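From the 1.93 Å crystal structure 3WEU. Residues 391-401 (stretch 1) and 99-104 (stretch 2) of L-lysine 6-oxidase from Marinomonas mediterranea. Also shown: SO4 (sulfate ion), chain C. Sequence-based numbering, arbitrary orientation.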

# COMPACT_ATOMS: atom_id res chain seq x y z
N PHE A 391 1.00 15.92 22.26
CA PHE A 391 0.33 15.30 21.11
C PHE A 391 -1.04 15.89 20.91
O PHE A 391 -1.55 16.62 21.79
CB PHE A 391 0.15 13.79 21.36
CG PHE A 391 1.33 12.94 20.93
CD1 PHE A 391 2.64 13.38 21.10
CD2 PHE A 391 1.09 11.64 20.44
CE1 PHE A 391 3.70 12.57 20.72
CE2 PHE A 391 2.15 10.81 20.07
CZ PHE A 391 3.45 11.28 20.24
N TYR A 392 -1.58 15.63 19.74
CA TYR A 392 -2.95 15.93 19.37
C TYR A 392 -3.25 17.43 19.40
O TYR A 392 -4.35 17.82 19.73
CB TYR A 392 -3.93 15.21 20.30
CG TYR A 392 -3.71 13.71 20.39
CD1 TYR A 392 -3.62 12.93 19.25
CD2 TYR A 392 -3.59 13.09 21.64
CE1 TYR A 392 -3.43 11.54 19.33
CE2 TYR A 392 -3.44 11.71 21.74
CZ TYR A 392 -3.36 10.93 20.61
OH TYR A 392 -3.19 9.55 20.72
N ASP A 393 -2.22 18.24 19.13
CA ASP A 393 -2.28 19.69 19.22
C ASP A 393 -2.61 20.17 20.61
O ASP A 393 -3.10 21.24 20.77
CB ASP A 393 -3.25 20.25 18.16
CG ASP A 393 -2.81 19.88 16.77
OD1 ASP A 393 -1.60 19.87 16.47
OD2 ASP A 393 -3.64 19.58 15.95
N LEU A 394 -2.30 19.39 21.65
CA LEU A 394 -2.51 19.80 23.01
C LEU A 394 -1.17 20.16 23.62
O LEU A 394 -0.15 19.81 23.09
CB LEU A 394 -3.07 18.62 23.85
CG LEU A 394 -4.34 17.97 23.27
CD1 LEU A 394 -4.80 16.80 24.13
CD2 LEU A 394 -5.46 19.04 23.16
N THR A 395 -1.18 20.77 24.78
CA THR A 395 0.08 20.92 25.50
C THR A 395 -0.03 20.25 26.86
O THR A 395 0.94 20.20 27.59
CB THR A 395 0.49 22.41 25.70
OG1 THR A 395 -0.59 23.08 26.32
CG2 THR A 395 0.82 23.10 24.37
N ASP A 396 -1.18 19.70 27.18
CA ASP A 396 -1.38 19.14 28.48
C ASP A 396 -2.12 17.76 28.44
O ASP A 396 -2.90 17.43 29.32
CB ASP A 396 -2.09 20.09 29.40
CG ASP A 396 -3.40 20.52 28.89
OD1 ASP A 396 -3.84 20.05 27.82
OD2 ASP A 396 -3.97 21.40 29.55
N ASN A 397 -1.84 17.00 27.39
CA ASN A 397 -2.35 15.63 27.26
C ASN A 397 -1.93 14.82 28.49
O ASN A 397 -0.75 14.91 28.94
CB ASN A 397 -1.77 15.05 26.01
CG ASN A 397 -2.32 13.67 25.70
OD1 ASN A 397 -3.54 13.38 25.88
ND2 ASN A 397 -1.40 12.77 25.31
N VAL A 398 -2.85 14.06 29.05
CA VAL A 398 -2.57 13.32 30.29
C VAL A 398 -1.69 12.12 29.97
O VAL A 398 -2.02 11.33 29.04
CB VAL A 398 -3.86 12.86 30.94
CG1 VAL A 398 -3.64 11.99 32.18
CG2 VAL A 398 -4.69 14.09 31.36
N VAL A 399 -0.64 12.00 30.76
CA VAL A 399 0.35 10.90 30.66
C VAL A 399 0.21 10.03 31.91
O VAL A 399 0.00 10.50 33.01
CB VAL A 399 1.75 11.50 30.61
CG1 VAL A 399 2.87 10.48 30.76
CG2 VAL A 399 1.90 12.27 29.32
N GLU A 400 0.33 8.71 31.73
CA GLU A 400 0.42 7.82 32.88
C GLU A 400 1.25 6.61 32.45
O GLU A 400 0.76 5.69 31.84
CB GLU A 400 -0.96 7.41 33.38
CG GLU A 400 -0.87 6.66 34.67
CD GLU A 400 -2.06 5.79 34.92
OE1 GLU A 400 -3.02 6.32 35.59
OE2 GLU A 400 -2.09 4.59 34.46
N LYS A 401 2.52 6.69 32.70
CA LYS A 401 3.49 5.82 32.00
C LYS A 401 3.49 4.40 32.55
O LYS A 401 3.55 3.40 31.76
CB LYS A 401 4.86 6.37 32.15
CG LYS A 401 5.13 7.63 31.37
CD LYS A 401 6.59 8.03 31.48
CE LYS A 401 6.87 9.19 30.51
NZ LYS A 401 8.33 9.45 30.47
S SO4 C . -9.50 4.37 16.25
O1 SO4 C . -8.89 5.71 15.90
O2 SO4 C . -10.73 4.28 15.35
O3 SO4 C . -8.56 3.25 15.85
O4 SO4 C . -9.78 4.17 17.74
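Stretch 2, residues 99-104: FRELNG

Stretch 2 (Phe99 to Gly104) has no regular helix or strand and packs against the loop part of stretch 1 as a turn, a type II' turn from Arg100 to Asn103 closed by Asn103 N to Arg100 O at 3.0 Å. Stretch 1 contributes a turn of its own, type I' from Phe391 to Leu394, closed by Leu394 N to Phe391 O at 2.9 Å, before its chain runs on to the strand that begins at Glu400. The nearest CA atoms pair Tyr392 with Arg100 (8.7 Å), Asn397 with Asn103 (7.4 Å) and Val398 with Leu102 (6.4 Å). The order of these partners does not run one way, so the stretches have no single parallel or antiparallel direction. The contact is made largely through side chains, with waters between them, and 407 Å² of surface is buried in all.

Tyr392, at phi/psi 62/30 within its turn, points its CA-to-CB bond toward stretch 2, and with chi1 m its ring meets three residues. Arg100, with chi1 m and chi2 and chi3 both t, extends its chain across one face of that ring: Arg100 CD stands 3.7 Å from the centroid of the Tyr392 ring, only 12° off the normal, a CH-pi contact. Farther along, the face of the guanidinium covers the ring margin, with Arg100 CZ 3.5 Å from Tyr392 CD1. Water 1 ties the end of this side chain back to the same residue, donating to Tyr392 O at 2.7 Å and accepting a weak bond from Arg100 NH1 at 3.1 Å.

Glu101 occupies the first corner position of the II' turn, at phi/psi 51/-124. Its side chain is folded rather than extended, chi1 m, chi2 p and chi3 53°, which brings the carboxylate to the edge of the tyrosine ring. There Tyr392 OH donates to Glu101 OE1 over a very short 2.4 Å.

Asn103 starts with its CA-to-CB bond sideways, but chi1 m and chi2 -70° bring its amide nearer to stretch 1. Asn103 ND2 serves two acceptors, Asn397 OD1 at 2.9 Å across the contact and Arg100 O at 2.9 Å within its own turn, so one amide both braces the turn and fastens it to stretch 1. Asn397 likewise begins sideways and reaches in with chi1 t. Asn103 OD1, an acceptor, lies 3.4 Å from Leu394 CD1 and 2.7 Å from water 3; that water accepts from Val398 N at 3.0 Å.

The remaining contact is apolar. Val398 (chi1 t) and Leu102 point toward each other, and Val398 CG1 packs 3.7 Å from Leu102 CD2, while Glu400 CB adds a looser 4.3 Å contact to Leu102 CD2. Leu102 has chi1 m and an off-well chi2 of -32°. Water 2 links the two stretches beside this pair, accepting from Leu102 N (3.1 Å) and donating to Val398 O (2.8 Å) and Asn397 OD1 (2.9 Å). The CA-to-CB bond of Val399 points away from stretch 2. At the start of stretch 2, Phe99 N donates to sulfate O4 at 2.8 Å, nearly straight at 177°.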

# COMPACT_ATOMS: atom_id res chain seq x y z
N PHE A 99 -9.98 6.26 19.56
CA PHE A 99 -9.34 6.12 20.84
C PHE A 99 -8.01 6.91 20.87
O PHE A 99 -7.12 6.72 20.07
CB PHE A 99 -9.11 4.65 21.22
CG PHE A 99 -8.62 4.52 22.66
CD1 PHE A 99 -9.49 4.71 23.72
CD2 PHE A 99 -7.28 4.28 22.91
CE1 PHE A 99 -9.06 4.64 25.02
CE2 PHE A 99 -6.85 4.24 24.23
CZ PHE A 99 -7.73 4.38 25.25
N ARG A 100 -7.95 7.85 21.81
CA ARG A 100 -6.78 8.62 22.11
C ARG A 100 -6.39 8.60 23.58
O ARG A 100 -6.41 9.66 24.27
CB ARG A 100 -7.05 10.06 21.68
CG ARG A 100 -6.98 10.16 20.16
CD ARG A 100 -7.10 11.61 19.79
NE ARG A 100 -6.93 11.86 18.36
CZ ARG A 100 -6.86 13.09 17.83
NH1 ARG A 100 -7.02 14.17 18.58
NH2 ARG A 100 -6.65 13.21 16.52
N GLU A 101 -6.06 7.39 24.07
CA GLU A 101 -5.69 7.22 25.41
C GLU A 101 -6.68 7.86 26.37
O GLU A 101 -7.88 7.52 26.32
CB GLU A 101 -4.24 7.69 25.57
CG GLU A 101 -3.29 6.98 24.64
CD GLU A 101 -3.26 7.55 23.21
OE1 GLU A 101 -3.07 8.78 23.02
OE2 GLU A 101 -3.48 6.75 22.31
N LEU A 102 -6.23 8.75 27.24
CA LEU A 102 -7.07 9.24 28.30
C LEU A 102 -7.95 10.43 27.92
O LEU A 102 -8.78 10.88 28.73
CB LEU A 102 -6.25 9.61 29.49
CG LEU A 102 -5.84 8.60 30.55
CD1 LEU A 102 -6.70 7.43 30.91
CD2 LEU A 102 -4.43 8.52 31.02
N ASN A 103 -7.82 10.87 26.66
CA ASN A 103 -8.68 11.99 26.22
C ASN A 103 -10.09 11.50 26.18
O ASN A 103 -10.40 10.41 25.62
CB ASN A 103 -8.26 12.50 24.86
CG ASN A 103 -6.89 13.20 24.91
OD1 ASN A 103 -6.73 14.31 25.46
ND2 ASN A 103 -5.89 12.51 24.45
N GLY A 104 -10.97 12.32 26.75
CA GLY A 104 -12.35 11.94 26.83
C GLY A 104 -12.76 11.46 28.17
O GLY A 104 -13.93 11.36 28.44
O HOH W 1 -6.92 17.18 19.14
O HOH W 2 -4.08 10.93 27.25
O HOH W 3 -5.60 14.31 27.90